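Local coordinates for threonine synthase (Brucella melitensis bv. 1, PDB 4F4F), which probably catalyses the pyridoxal-phosphate-dependent conversion of O-phospho-L-homoserine and water into L-threonine and phosphate, the last step of threonine biosynthesis, at residues A[254-259]-A[397-402]; A[374-379]-A[391-396]; A[267-272]-A[361-366]. All blocks are in the same frame, centred on the assembly; numbering follows the deposited sequence.

In the fold
Two of the three contacts lie on helix 390-402. Contact 1 lays its C-terminal half against strand 253-258 of the mixed sheet, and contact 2 crosses its N-terminal half with helix 370-384. Both are buried, small and almost wholly apolar, and both touch pyridoxal-5'-phosphate, through Pro258 and Thr259 in the first and His391 in the second. Contact 3 joins helix 263-274, which follows strand 253-258, to Glu362 and Phe363, about where the edge strand 363-367 of the same sheet begins. It is only partly buried, and its chemistry changes accordingly: an aromatic pair covers the inner side, while an ion pair and two bridging waters occupy the outer one.

Contact 1: A[254-259]-A[397-402]; sequences SFTVPT and KVAREK. With PLP (pyridoxal-5'-phosphate), chain C.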
loop_
_atom_site.group_PDB
_atom_site.type_symbol
_atom_site.label_atom_id
_atom_site.label_comp_id
_atom_site.label_asym_id
_atom_site.label_seq_id
_atom_site.Cartn_x
_atom_site.Cartn_y
_atom_site.Cartn_z
ATOM N N SER A 254 0.000 -11.901 -16.166
ATOM C CA SER A 254 0.007 -10.440 -16.197
ATOM C C SER A 254 -0.831 -9.866 -15.061
ATOM O O SER A 254 -1.799 -10.498 -14.578
ATOM C CB SER A 254 -0.484 -9.905 -17.552
ATOM O OG SER A 254 0.411 -10.239 -18.578
ATOM N N PHE A 255 -0.456 -8.675 -14.623
ATOM C CA PHE A 255 -1.172 -7.993 -13.562
ATOM C C PHE A 255 -1.488 -6.548 -13.918
ATOM O O PHE A 255 -0.636 -5.821 -14.433
ATOM C CB PHE A 255 -0.372 -7.983 -12.273
ATOM C CG PHE A 255 -0.124 -9.352 -11.685
ATOM C CD1 PHE A 255 0.931 -10.123 -12.110
ATOM C CD2 PHE A 255 -0.940 -9.841 -10.692
ATOM C CE1 PHE A 255 1.182 -11.353 -11.546
ATOM C CE2 PHE A 255 -0.719 -11.090 -10.138
ATOM C CZ PHE A 255 0.350 -11.841 -10.574
ATOM N N THR A 256 -2.691 -6.120 -13.559
ATOM C CA THR A 256 -3.052 -4.720 -13.621
ATOM C C THR A 256 -3.382 -4.231 -12.225
ATOM O O THR A 256 -4.153 -4.855 -11.499
ATOM C CB THR A 256 -4.249 -4.502 -14.587
ATOM O OG1 THR A 256 -3.898 -4.978 -15.887
ATOM C CG2 THR A 256 -4.657 -3.004 -14.685
ATOM N N VAL A 257 -2.809 -3.087 -11.864
ATOM C CA VAL A 257 -2.876 -2.586 -10.517
ATOM C C VAL A 257 -3.421 -1.167 -10.478
ATOM O O VAL A 257 -2.765 -0.257 -11.025
ATOM C CB VAL A 257 -1.475 -2.546 -9.918
ATOM C CG1 VAL A 257 -1.536 -2.035 -8.473
ATOM C CG2 VAL A 257 -0.816 -3.915 -10.004
ATOM N N PRO A 258 -4.587 -0.959 -9.836
ATOM C CA PRO A 258 -5.027 0.399 -9.634
ATOM C C PRO A 258 -4.045 1.052 -8.687
ATOM O O PRO A 258 -3.822 0.544 -7.586
ATOM C CB PRO A 258 -6.461 0.254 -9.038
ATOM C CG PRO A 258 -6.792 -1.199 -9.058
ATOM C CD PRO A 258 -5.482 -1.927 -9.168
ATOM N N THR A 259 -3.395 2.120 -9.132
ATOM C CA THR A 259 -2.107 2.568 -8.566
ATOM C C THR A 259 -2.223 4.031 -8.158
ATOM O O THR A 259 -2.768 4.837 -8.894
ATOM C CB THR A 259 -0.987 2.439 -9.634
ATOM O OG1 THR A 259 -0.668 1.063 -9.839
ATOM C CG2 THR A 259 0.288 3.181 -9.250
ATOM N N LYS A 397 -11.102 -1.740 -16.283
ATOM C CA LYS A 397 -11.143 -0.933 -17.502
ATOM C C LYS A 397 -9.767 -0.898 -18.219
ATOM O O LYS A 397 -9.653 -1.154 -19.441
ATOM C CB LYS A 397 -11.605 0.493 -17.170
ATOM C CG LYS A 397 -11.820 1.383 -18.376
ATOM C CD LYS A 397 -10.601 2.122 -18.875
ATOM C CE LYS A 397 -11.017 3.212 -19.865
ATOM N NZ LYS A 397 -9.866 4.029 -20.328
ATOM N N VAL A 398 -8.736 -0.544 -17.466
ATOM C CA VAL A 398 -7.402 -0.366 -18.047
ATOM C C VAL A 398 -6.813 -1.720 -18.483
ATOM O O VAL A 398 -6.151 -1.818 -19.527
ATOM C CB VAL A 398 -6.464 0.366 -17.051
ATOM C CG1 VAL A 398 -5.004 0.375 -17.526
ATOM C CG2 VAL A 398 -6.960 1.781 -16.775
ATOM N N ALA A 399 -7.024 -2.762 -17.667
ATOM C CA ALA A 399 -6.582 -4.123 -18.013
ATOM C C ALA A 399 -7.133 -4.491 -19.389
ATOM O O ALA A 399 -6.407 -4.982 -20.220
ATOM C CB ALA A 399 -7.053 -5.130 -16.986
ATOM N N ARG A 400 -8.412 -4.228 -19.638
ATOM C CA ARG A 400 -9.034 -4.626 -20.903
ATOM C C ARG A 400 -8.551 -3.786 -22.081
ATOM O O ARG A 400 -8.477 -4.276 -23.185
ATOM C CB ARG A 400 -10.563 -4.586 -20.790
ATOM C CG ARG A 400 -11.078 -5.599 -19.787
ATOM C CD ARG A 400 -12.563 -5.466 -19.507
ATOM N NE ARG A 400 -13.042 -6.556 -18.667
ATOM C CZ ARG A 400 -14.317 -6.785 -18.338
ATOM N NH1 ARG A 400 -15.284 -5.982 -18.729
ATOM N NH2 ARG A 400 -14.640 -7.829 -17.594
ATOM N N GLU A 401 -8.225 -2.527 -21.834
ATOM C CA GLU A 401 -7.685 -1.652 -22.860
ATOM C C GLU A 401 -6.233 -1.971 -23.199
ATOM O O GLU A 401 -5.841 -1.924 -24.351
ATOM C CB GLU A 401 -7.763 -0.199 -22.368
ATOM C CG GLU A 401 -7.481 0.860 -23.436
ATOM C CD GLU A 401 -7.515 2.271 -22.871
ATOM O OE1 GLU A 401 -7.594 2.441 -21.643
ATOM O OE2 GLU A 401 -7.477 3.227 -23.665
ATOM N N LYS A 402 -5.431 -2.271 -22.175
ATOM C CA LYS A 402 -3.993 -2.354 -22.344
ATOM C C LYS A 402 -3.468 -3.763 -22.468
ATOM O O LYS A 402 -2.324 -3.925 -22.809
ATOM C CB LYS A 402 -3.284 -1.695 -21.162
ATOM C CG LYS A 402 -3.542 -0.213 -21.035
ATOM C CD LYS A 402 -2.806 0.541 -22.119
ATOM C CE LYS A 402 -3.684 1.614 -22.686
ATOM N NZ LYS A 402 -2.885 2.512 -23.540
HETATM N N1 PLP C . -6.739 1.413 -4.386
HETATM C C2 PLP C . -7.125 1.532 -3.058
HETATM C C2A PLP C . -8.476 1.100 -2.531
HETATM C C3 PLP C . -6.161 2.095 -2.069
HETATM O O3 PLP C . -6.539 2.206 -0.746
HETATM C C4 PLP C . -4.817 2.529 -2.597
HETATM C C4A PLP C . -3.752 3.099 -1.715
HETATM C C5 PLP C . -4.505 2.345 -4.036
HETATM C C6 PLP C . -5.509 1.774 -4.854
HETATM C C5A PLP C . -3.110 2.740 -4.563
HETATM O O4P PLP C . -1.991 1.944 -3.987
HETATM P P PLP C . -0.387 2.259 -4.170
HETATM O O1P PLP C . -0.179 2.425 -5.668
HETATM O O2P PLP C . -0.182 3.535 -3.378
HETATM O O3P PLP C . 0.395 1.101 -3.587
#
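Thr256 meets Ala399 with its whole branched end: OG1 and CB lie against the methyl, while CG2 leans on both that methyl and the backbone N. The side chain is set with CG2 anti to the backbone N and OG1 beside it (chi1 -58°), which turns both branches to Ala399. OG1 comes within 3.3 Å of Ala399 CB, and CG2 lies 3.8 Å from Ala399 N. Thr256 CG2 also grazes Val398 CG1 at 4.4 Å. A small residue suits the helix here, because the CA atoms of Thr256 and Ala399 are only 5.7 Å apart. The price is polar: Thr256 OG1 is buried against a methyl and has no hydrogen-bonding partner in the model. Clear of the strand, Lys397 and Glu401 form a salt bridge one turn apart, NZ 3.1 Å from OE1 and above the carboxylate plane; Lys397 NZ also bonds Arg367 O. The strand ends at the cofactor, where Pro258 O approaches C6 of PLP at 3.4 Å. Thr259 OG1 bonds back to Val257 O at 2.7 Å from above the carbonyl plane, just before the cofactor-binding residues Gly260, Asn261 and Phe262. Strand 253-258 runs between strands 409-413 and 278-285. Helix 390-402 covers the face carrying Thr256, Val398 reaching over to Ile282 and Ala284, while Phe255 on the other face meets Tyr239 of helix 236-245.

Contact 2: A[374-379]-A[391-396]; sequences AATIES and HSAIGV. With PLP (pyridoxal-5'-phosphate), chain C.
Helices 374-379 and 391-396 cross almost at a right angle (87°), their axes 8.7 Å apart at closest approach, with Ile377 and Ala393 nearest each other. The methyl of Ala393 points at the other helix and is touched by CG1 of Ile377 at 3.5 Å; alanine suits the crossing, since the CA atoms of this pair are 5.9 Å apart. Thr376 takes the neighbouring place. With OG1 beside the backbone N (chi1 -51°), CG2 is the branch sent across to the other helix; it lies 3.5 Å from Ala393 O and 4.0 Å from CG1 of Val396, the two side chains meeting at a slant. The hydroxyl of Thr376 turns back to its own helix and bonds Glu372 O, leaving the methyl to pack on the backbone O of Ala393 and on Val396. Ile377 also touches Ala427 and Cys428 of helix 421-428. At the start of the second helix, His391 lies beside the cofactor: C2A of PLP sits 3.7 Å above one face of the imidazole, displaced toward its rim, and CD2 is 3.7 Å from N1 of PLP. Asp389 at ND1 and Ser312 N at NE2 hold both ring nitrogens and so fix the ring's rotation. This is an orthogonal pair of consecutive helices joined by a short loop, the second starting at the pyridoxal-phosphate pocket of a fold-type II enzyme.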
loop_
_atom_site.group_PDB
_atom_site.type_symbol
_atom_site.label_atom_id
_atom_site.label_comp_id
_atom_site.label_asym_id
_atom_site.label_seq_id
_atom_site.Cartn_x
_atom_site.Cartn_y
_atom_site.Cartn_z
ATOM N N ALA A 374 -17.480 4.320 -13.839
ATOM C CA ALA A 374 -18.880 3.960 -13.572
ATOM C C ALA A 374 -19.415 2.926 -14.584
ATOM O O ALA A 374 -20.131 1.987 -14.223
ATOM C CB ALA A 374 -19.765 5.195 -13.544
ATOM N N ALA A 375 -19.090 3.145 -15.861
ATOM C CA ALA A 375 -19.569 2.291 -16.938
ATOM C C ALA A 375 -19.041 0.855 -16.721
ATOM O O ALA A 375 -19.771 -0.098 -16.924
ATOM C CB ALA A 375 -19.140 2.857 -18.302
ATOM N N THR A 376 -17.778 0.740 -16.308
ATOM C CA THR A 376 -17.161 -0.546 -15.985
ATOM C C THR A 376 -17.847 -1.229 -14.810
ATOM O O THR A 376 -18.176 -2.424 -14.887
ATOM C CB THR A 376 -15.674 -0.364 -15.702
ATOM O OG1 THR A 376 -15.085 0.383 -16.786
ATOM C CG2 THR A 376 -14.966 -1.714 -15.541
ATOM N N ILE A 377 -18.147 -0.496 -13.744
ATOM C CA ILE A 377 -18.905 -1.124 -12.620
ATOM C C ILE A 377 -20.231 -1.692 -13.131
ATOM O O ILE A 377 -20.584 -2.830 -12.865
ATOM C CB ILE A 377 -19.174 -0.164 -11.426
ATOM C CG1 ILE A 377 -17.853 0.310 -10.773
ATOM C CG2 ILE A 377 -20.081 -0.849 -10.403
ATOM C CD1 ILE A 377 -18.014 1.453 -9.787
ATOM N N GLU A 378 -20.964 -0.894 -13.893
ATOM C CA GLU A 378 -22.270 -1.315 -14.360
ATOM C C GLU A 378 -22.190 -2.512 -15.317
ATOM O O GLU A 378 -22.960 -3.444 -15.155
ATOM C CB GLU A 378 -23.019 -0.137 -14.980
ATOM C CG GLU A 378 -24.511 -0.384 -15.118
ATOM C CD GLU A 378 -24.861 -1.168 -16.355
ATOM O OE1 GLU A 378 -24.028 -1.225 -17.293
ATOM O OE2 GLU A 378 -25.979 -1.712 -16.412
ATOM N N SER A 379 -21.240 -2.519 -16.264
ATOM C CA SER A 379 -21.138 -3.642 -17.209
ATOM C C SER A 379 -20.705 -4.933 -16.538
ATOM O O SER A 379 -21.272 -5.962 -16.829
ATOM C CB SER A 379 -20.229 -3.389 -18.436
ATOM O OG SER A 379 -18.898 -3.255 -18.062
ATOM N N HIS A 391 -12.035 1.982 -7.500
ATOM C CA HIS A 391 -10.611 1.765 -7.697
ATOM C C HIS A 391 -10.399 0.470 -8.487
ATOM O O HIS A 391 -9.642 0.427 -9.467
ATOM C CB HIS A 391 -9.857 1.686 -6.361
ATOM C CG HIS A 391 -10.076 2.858 -5.431
ATOM N ND1 HIS A 391 -11.155 2.964 -4.620
ATOM C CD2 HIS A 391 -9.290 3.973 -5.179
ATOM C CE1 HIS A 391 -11.052 4.082 -3.891
ATOM N NE2 HIS A 391 -9.914 4.709 -4.245
ATOM N N SER A 392 -11.072 -0.592 -8.069
ATOM C CA SER A 392 -10.948 -1.886 -8.729
ATOM C C SER A 392 -11.492 -1.871 -10.150
ATOM O O SER A 392 -10.915 -2.479 -11.050
ATOM C CB SER A 392 -11.677 -2.950 -7.924
ATOM O OG SER A 392 -11.241 -2.949 -6.567
ATOM N N ALA A 393 -12.567 -1.124 -10.364
ATOM C CA ALA A 393 -13.114 -0.981 -11.698
ATOM C C ALA A 393 -12.143 -0.265 -12.632
ATOM O O ALA A 393 -12.088 -0.582 -13.817
ATOM C CB ALA A 393 -14.465 -0.277 -11.654
ATOM N N ILE A 394 -11.402 0.722 -12.115
ATOM C CA ILE A 394 -10.312 1.331 -12.878
ATOM C C ILE A 394 -9.359 0.271 -13.376
ATOM O O ILE A 394 -9.041 0.222 -14.560
ATOM C CB ILE A 394 -9.594 2.458 -12.091
ATOM C CG1 ILE A 394 -10.586 3.628 -11.943
ATOM C CG2 ILE A 394 -8.317 2.920 -12.819
ATOM C CD1 ILE A 394 -10.143 4.824 -11.097
ATOM N N GLY A 395 -8.903 -0.589 -12.480
ATOM C CA GLY A 395 -8.108 -1.733 -12.877
ATOM C C GLY A 395 -8.678 -2.567 -14.009
ATOM O O GLY A 395 -7.950 -2.926 -14.946
ATOM N N VAL A 396 -9.957 -2.910 -13.933
ATOM C CA VAL A 396 -10.587 -3.741 -14.986
ATOM C C VAL A 396 -10.646 -2.980 -16.311
ATOM O O VAL A 396 -10.238 -3.486 -17.346
ATOM C CB VAL A 396 -11.986 -4.257 -14.582
ATOM C CG1 VAL A 396 -12.644 -4.997 -15.733
ATOM C CG2 VAL A 396 -11.910 -5.159 -13.348
HETATM N N1 PLP C . -6.739 1.413 -4.386
HETATM C C2 PLP C . -7.125 1.532 -3.058
HETATM C C2A PLP C . -8.476 1.100 -2.531
HETATM C C3 PLP C . -6.161 2.095 -2.069
HETATM O O3 PLP C . -6.539 2.206 -0.746
HETATM C C4 PLP C . -4.817 2.529 -2.597
HETATM C C4A PLP C . -3.752 3.099 -1.715
HETATM C C5 PLP C . -4.505 2.345 -4.036
HETATM C C6 PLP C . -5.509 1.774 -4.854
HETATM C C5A PLP C . -3.110 2.740 -4.563
HETATM O O4P PLP C . -1.991 1.944 -3.987
HETATM P P PLP C . -0.387 2.259 -4.170
HETATM O O1P PLP C . -0.179 2.425 -5.668
HETATM O O2P PLP C . -0.182 3.535 -3.378
HETATM O O3P PLP C . 0.395 1.101 -3.587
#

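Contact 3: A[267-272]-A[361-366]; sequences AGYVAK and SEFSAG
Charge dominates the outer side of the contact, where Lys272 grips Glu362. The lysine chain is extended and leaves the helix away from its own backbone N (chi1 -175°), carrying NZ across to the anti lone pair of Glu362 OE2 at 2.7 Å, a salt bridge that is also a hydrogen bond. A long flexible side chain suits this place, since the backbones stay far apart: the nearest CA atoms, those of Tyr269 and Glu362, are separated by 8.6 Å. Two waters complete the polar part. One donates to Glu362 OE1 at 2.7 Å and is also bonded to the hydroxyl of Tyr269, whose OH has a further partner in Arg273 NH1. The other accepts from Lys272 NZ at 2.8 Å and donates to the backbone O of Glu362, so residue 362 is held by both its side chain and its main chain. Glu362 OE1 also lies in the plane of the Tyr269 ring, at its edge, 3.7 Å from CE1. The aromatic part is formed by Tyr269 and Phe363, whose rings are nearly parallel (28°) but slid so far apart, with centroids 5.9 Å from each other, that they barely overlap. Their closest atoms are Tyr269 CD1 and Phe363 CZ, at 3.7 Å. The flat apolar ring of Phe363 suits a buried spot among Tyr269, Leu281 and Leu324, close to the cofactor-binding Phe262. Such chemistry implies a graded join: apolar where the rings are buried, ionic and hydrated at Lys272 and Glu362, with Tyr269 serving both.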
loop_
_atom_site.group_PDB
_atom_site.type_symbol
_atom_site.label_atom_id
_atom_site.label_comp_id
_atom_site.label_asym_id
_atom_site.label_seq_id
_atom_site.Cartn_x
_atom_site.Cartn_y
_atom_site.Cartn_z
ATOM N N ALA A 267 5.822 -3.878 -5.819
ATOM C CA ALA A 267 5.906 -5.231 -5.249
ATOM C C ALA A 267 5.776 -6.329 -6.290
ATOM O O ALA A 267 6.458 -7.373 -6.184
ATOM C CB ALA A 267 4.871 -5.443 -4.128
ATOM N N GLY A 268 4.969 -6.081 -7.315
ATOM C CA GLY A 268 4.859 -6.980 -8.468
ATOM C C GLY A 268 6.146 -6.995 -9.267
ATOM O O GLY A 268 6.615 -8.054 -9.690
ATOM N N TYR A 269 6.745 -5.823 -9.429
ATOM C CA TYR A 269 8.065 -5.726 -10.047
ATOM C C TYR A 269 9.094 -6.555 -9.260
ATOM O O TYR A 269 9.942 -7.261 -9.863
ATOM C CB TYR A 269 8.477 -4.265 -10.212
ATOM C CG TYR A 269 9.886 -4.062 -10.687
ATOM C CD1 TYR A 269 10.207 -4.100 -12.038
ATOM C CD2 TYR A 269 10.895 -3.822 -9.794
ATOM C CE1 TYR A 269 11.504 -3.930 -12.464
ATOM C CE2 TYR A 269 12.199 -3.622 -10.225
ATOM C CZ TYR A 269 12.487 -3.682 -11.556
ATOM O OH TYR A 269 13.803 -3.543 -11.946
ATOM N N VAL A 270 9.024 -6.492 -7.947
ATOM C CA VAL A 270 9.944 -7.199 -7.096
ATOM C C VAL A 270 9.747 -8.693 -7.310
ATOM O O VAL A 270 10.717 -9.447 -7.452
ATOM C CB VAL A 270 9.796 -6.835 -5.592
ATOM C CG1 VAL A 270 10.673 -7.790 -4.717
ATOM C CG2 VAL A 270 10.210 -5.391 -5.368
ATOM N N ALA A 271 8.495 -9.140 -7.335
ATOM C CA ALA A 271 8.220 -10.540 -7.612
ATOM C C ALA A 271 8.857 -11.012 -8.914
ATOM O O ALA A 271 9.480 -12.063 -8.974
ATOM C CB ALA A 271 6.733 -10.797 -7.631
ATOM N N LYS A 272 8.685 -10.220 -9.955
ATOM C CA LYS A 272 9.316 -10.482 -11.227
ATOM C C LYS A 272 10.842 -10.540 -11.098
ATOM O O LYS A 272 11.468 -11.459 -11.629
ATOM C CB LYS A 272 8.916 -9.413 -12.241
ATOM C CG LYS A 272 9.428 -9.634 -13.664
ATOM C CD LYS A 272 8.899 -8.583 -14.647
ATOM C CE LYS A 272 9.192 -8.972 -16.087
ATOM N NZ LYS A 272 9.160 -7.810 -17.039
ATOM N N SER A 361 9.688 -1.267 -21.306
ATOM C CA SER A 361 9.877 -2.660 -21.627
ATOM C C SER A 361 9.172 -3.583 -20.647
ATOM O O SER A 361 8.924 -4.744 -20.978
ATOM C CB SER A 361 11.370 -3.026 -21.706
ATOM O OG SER A 361 11.911 -3.216 -20.436
ATOM N N GLU A 362 8.872 -3.091 -19.438
ATOM C CA GLU A 362 8.233 -3.917 -18.433
ATOM C C GLU A 362 6.871 -3.421 -17.925
ATOM O O GLU A 362 6.121 -4.208 -17.316
ATOM C CB GLU A 362 9.192 -4.074 -17.247
ATOM C CG GLU A 362 10.567 -4.618 -17.659
ATOM C CD GLU A 362 11.326 -5.085 -16.432
ATOM O OE1 GLU A 362 12.263 -4.406 -16.020
ATOM O OE2 GLU A 362 10.922 -6.097 -15.842
ATOM N N PHE A 363 6.545 -2.158 -18.191
ATOM C CA PHE A 363 5.335 -1.517 -17.676
ATOM C C PHE A 363 4.573 -0.869 -18.818
ATOM O O PHE A 363 5.180 -0.410 -19.786
ATOM C CB PHE A 363 5.658 -0.398 -16.650
ATOM C CG PHE A 363 6.290 -0.880 -15.378
ATOM C CD1 PHE A 363 7.661 -1.085 -15.309
ATOM C CD2 PHE A 363 5.518 -1.123 -14.254
ATOM C CE1 PHE A 363 8.249 -1.556 -14.161
ATOM C CE2 PHE A 363 6.103 -1.564 -13.071
ATOM C CZ PHE A 363 7.460 -1.783 -13.031
ATOM N N SER A 364 3.250 -0.850 -18.713
ATOM C CA SER A 364 2.436 0.107 -19.447
ATOM C C SER A 364 1.399 0.724 -18.501
ATOM O O SER A 364 1.361 0.408 -17.322
ATOM C CB SER A 364 1.810 -0.504 -20.695
ATOM O OG SER A 364 1.142 -1.652 -20.380
ATOM N N ALA A 365 0.622 1.658 -19.018
ATOM C CA ALA A 365 -0.230 2.496 -18.197
ATOM C C ALA A 365 -1.458 2.918 -18.940
ATOM O O ALA A 365 -1.415 3.148 -20.161
ATOM C CB ALA A 365 0.530 3.733 -17.761
ATOM N N GLY A 366 -2.565 3.009 -18.217
ATOM C CA GLY A 366 -3.751 3.633 -18.782
ATOM C C GLY A 366 -4.536 4.314 -17.686
ATOM O O GLY A 366 -4.233 4.164 -16.480
HETATM O O HOH W 1 14.247 -4.667 -14.238
HETATM O O HOH W 2 6.580 -6.842 -17.037
#